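Long-range contact in mitogen activated protein kinase, putative (Leishmania donovani, PDB 4QNY), which probably phosphorylates serine and threonine residues of target proteins as a MAP kinase, and holds an ATP analogue and magnesium between its two lobes: residues A[193-198]-A[205-210]. Sequence-based numbering, arbitrary orientation.
Sequences APELVM and AQIDVW
The indole of Trp-210, its CG anti to the backbone N (chi1 180°), presents one face to the start of the 194-197 helix and takes two CH-pi contacts there. Pro-194 CD sits almost exactly over the six-membered ring, 3.4 Å from its centroid, while Ala-193 CA covers the five-membered ring at 3.6 Å from that centroid; Pro-194 CG reaches on toward the CZ3–CH2 rim. Phe-226 also meets the indole, with planes at about 25°.

Ile-207 makes the remaining van der Waals contacts, touching three residues of 193-198 with its CG2 and CD1. Its CG2 lies 3.9 Å from Ala-193 CB, and its CD1 meets Leu-196 CD1 at 4.1 Å, the two side chains crossing at about a right angle. The same CG2 rests against the Glu-195 side chain, 3.4 Å from OE1. The crowded chi1 of Glu-195 (53°) and the bend at chi2 bring its carboxylate back to this methyl, where the charge is met by a salt bridge from Arg-299.

No direct hydrogen bond joins the segments, but one water bridges them, accepting from Ala-193 N at 3.0 Å and lying 2.7 Å from Ile-207 O, one of the acceptors that compete for its protons. Ala-193 is the N-cap of the short helix, its O receiving Val-197 N.

Ala-193, Pro-194 and Glu-195 form the APE motif that closes the activation segment of protein kinases. Its glutamate paired with an arginine of the C-terminal lobe, and its Ala-Pro seated on the tryptophan of the 206-219 helix (αF), are characteristic of the kinase fold.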
loop_
_atom_site.group_PDB
_atom_site.type_symbol
_atom_site.label_atom_id
_atom_site.label_comp_id
_atom_site.label_asym_id
_atom_site.label_seq_id
_atom_site.Cartn_x
_atom_site.Cartn_y
_atom_site.Cartn_z
ATOM N N ALA A 193 -4.970 -10.601 2.032
ATOM C CA ALA A 193 -4.977 -11.893 1.358
ATOM C C ALA A 193 -5.506 -12.986 2.288
ATOM O O ALA A 193 -5.376 -12.877 3.506
ATOM C CB ALA A 193 -3.575 -12.233 0.868
ATOM N N PRO A 194 -6.112 -14.042 1.713
ATOM C CA PRO A 194 -6.693 -15.128 2.514
ATOM C C PRO A 194 -5.688 -15.819 3.435
ATOM O O PRO A 194 -6.078 -16.282 4.506
ATOM C CB PRO A 194 -7.217 -16.108 1.453
ATOM C CG PRO A 194 -6.512 -15.735 0.189
ATOM C CD PRO A 194 -6.325 -14.257 0.274
ATOM N N GLU A 195 -4.424 -15.889 3.032
ATOM C CA GLU A 195 -3.409 -16.514 3.874
ATOM C C GLU A 195 -3.183 -15.699 5.147
ATOM O O GLU A 195 -2.888 -16.257 6.204
ATOM C CB GLU A 195 -2.092 -16.692 3.112
ATOM C CG GLU A 195 -1.546 -15.431 2.461
ATOM C CD GLU A 195 -1.988 -15.282 1.018
ATOM O OE1 GLU A 195 -1.164 -14.845 0.187
ATOM O OE2 GLU A 195 -3.158 -15.596 0.714
ATOM N N LEU A 196 -3.326 -14.381 5.044
ATOM C CA LEU A 196 -3.249 -13.515 6.214
ATOM C C LEU A 196 -4.482 -13.712 7.085
ATOM O O LEU A 196 -4.380 -13.904 8.296
ATOM C CB LEU A 196 -3.126 -12.046 5.803
ATOM C CG LEU A 196 -1.839 -11.616 5.098
ATOM C CD1 LEU A 196 -1.882 -10.131 4.768
ATOM C CD2 LEU A 196 -0.632 -11.943 5.957
ATOM N N VAL A 197 -5.646 -13.666 6.443
ATOM C CA VAL A 197 -6.931 -13.817 7.118
ATOM C C VAL A 197 -7.023 -15.139 7.875
ATOM O O VAL A 197 -7.599 -15.208 8.963
ATOM C CB VAL A 197 -8.093 -13.723 6.106
ATOM C CG1 VAL A 197 -9.434 -13.910 6.798
ATOM C CG2 VAL A 197 -8.049 -12.389 5.374
ATOM N N MET A 198 -6.436 -16.186 7.305
ATOM C CA MET A 198 -6.496 -17.511 7.910
ATOM C C MET A 198 -5.306 -17.780 8.828
ATOM O O MET A 198 -5.023 -18.927 9.171
ATOM C CB MET A 198 -6.588 -18.581 6.825
ATOM C CG MET A 198 -7.908 -18.564 6.080
ATOM S SD MET A 198 -8.060 -19.894 4.880
ATOM C CE MET A 198 -8.061 -21.334 5.945
ATOM N N ALA A 205 5.364 -12.658 -1.011
ATOM C CA ALA A 205 5.075 -11.416 -1.718
ATOM C C ALA A 205 3.757 -11.496 -2.488
ATOM O O ALA A 205 3.324 -10.518 -3.099
ATOM C CB ALA A 205 6.218 -11.073 -2.662
ATOM N N GLN A 206 3.123 -12.664 -2.450
ATOM C CA GLN A 206 1.863 -12.879 -3.152
ATOM C C GLN A 206 0.704 -12.115 -2.513
ATOM O O GLN A 206 -0.349 -11.948 -3.132
ATOM C CB GLN A 206 1.534 -14.373 -3.207
ATOM C CG GLN A 206 2.427 -15.170 -4.147
ATOM C CD GLN A 206 2.301 -14.718 -5.590
ATOM O OE1 GLN A 206 3.062 -13.869 -6.056
ATOM N NE2 GLN A 206 1.335 -15.282 -6.305
ATOM N N ILE A 207 0.897 -11.649 -1.282
ATOM C CA ILE A 207 -0.140 -10.883 -0.599
ATOM C C ILE A 207 -0.299 -9.503 -1.231
ATOM O O ILE A 207 -1.353 -8.880 -1.118
ATOM C CB ILE A 207 0.153 -10.725 0.912
ATOM C CG1 ILE A 207 1.393 -9.859 1.142
ATOM C CG2 ILE A 207 0.306 -12.088 1.574
ATOM C CD1 ILE A 207 1.561 -9.403 2.576
ATOM N N ASP A 208 0.749 -9.031 -1.901
ATOM C CA ASP A 208 0.689 -7.756 -2.606
ATOM C C ASP A 208 -0.051 -7.916 -3.927
ATOM O O ASP A 208 -0.706 -6.985 -4.397
ATOM C CB ASP A 208 2.095 -7.202 -2.846
ATOM C CG ASP A 208 2.745 -6.692 -1.574
ATOM O OD1 ASP A 208 2.009 -6.324 -0.634
ATOM O OD2 ASP A 208 3.992 -6.657 -1.515
ATOM N N VAL A 209 0.055 -9.102 -4.519
ATOM C CA VAL A 209 -0.646 -9.409 -5.760
ATOM C C VAL A 209 -2.147 -9.447 -5.504
ATOM O O VAL A 209 -2.943 -8.998 -6.331
ATOM C CB VAL A 209 -0.181 -10.753 -6.360
ATOM C CG1 VAL A 209 -0.954 -11.073 -7.632
ATOM C CG2 VAL A 209 1.314 -10.721 -6.635
ATOM N N TRP A 210 -2.522 -9.978 -4.344
ATOM C CA TRP A 210 -3.919 -10.032 -3.930
ATOM C C TRP A 210 -4.507 -8.630 -3.838
ATOM O O TRP A 210 -5.640 -8.392 -4.256
ATOM C CB TRP A 210 -4.055 -10.752 -2.584
ATOM C CG TRP A 210 -5.470 -10.843 -2.095
ATOM C CD1 TRP A 210 -6.118 -9.951 -1.290
ATOM C CD2 TRP A 210 -6.414 -11.882 -2.384
ATOM N NE1 TRP A 210 -7.406 -10.371 -1.059
ATOM C CE2 TRP A 210 -7.612 -11.554 -1.720
ATOM C CE3 TRP A 210 -6.361 -13.058 -3.138
ATOM C CZ2 TRP A 210 -8.747 -12.359 -1.787
ATOM C CZ3 TRP A 210 -7.489 -13.856 -3.203
ATOM C CH2 TRP A 210 -8.666 -13.502 -2.533
HETATM O O HOH W 1 -2.750 -8.752 1.227
#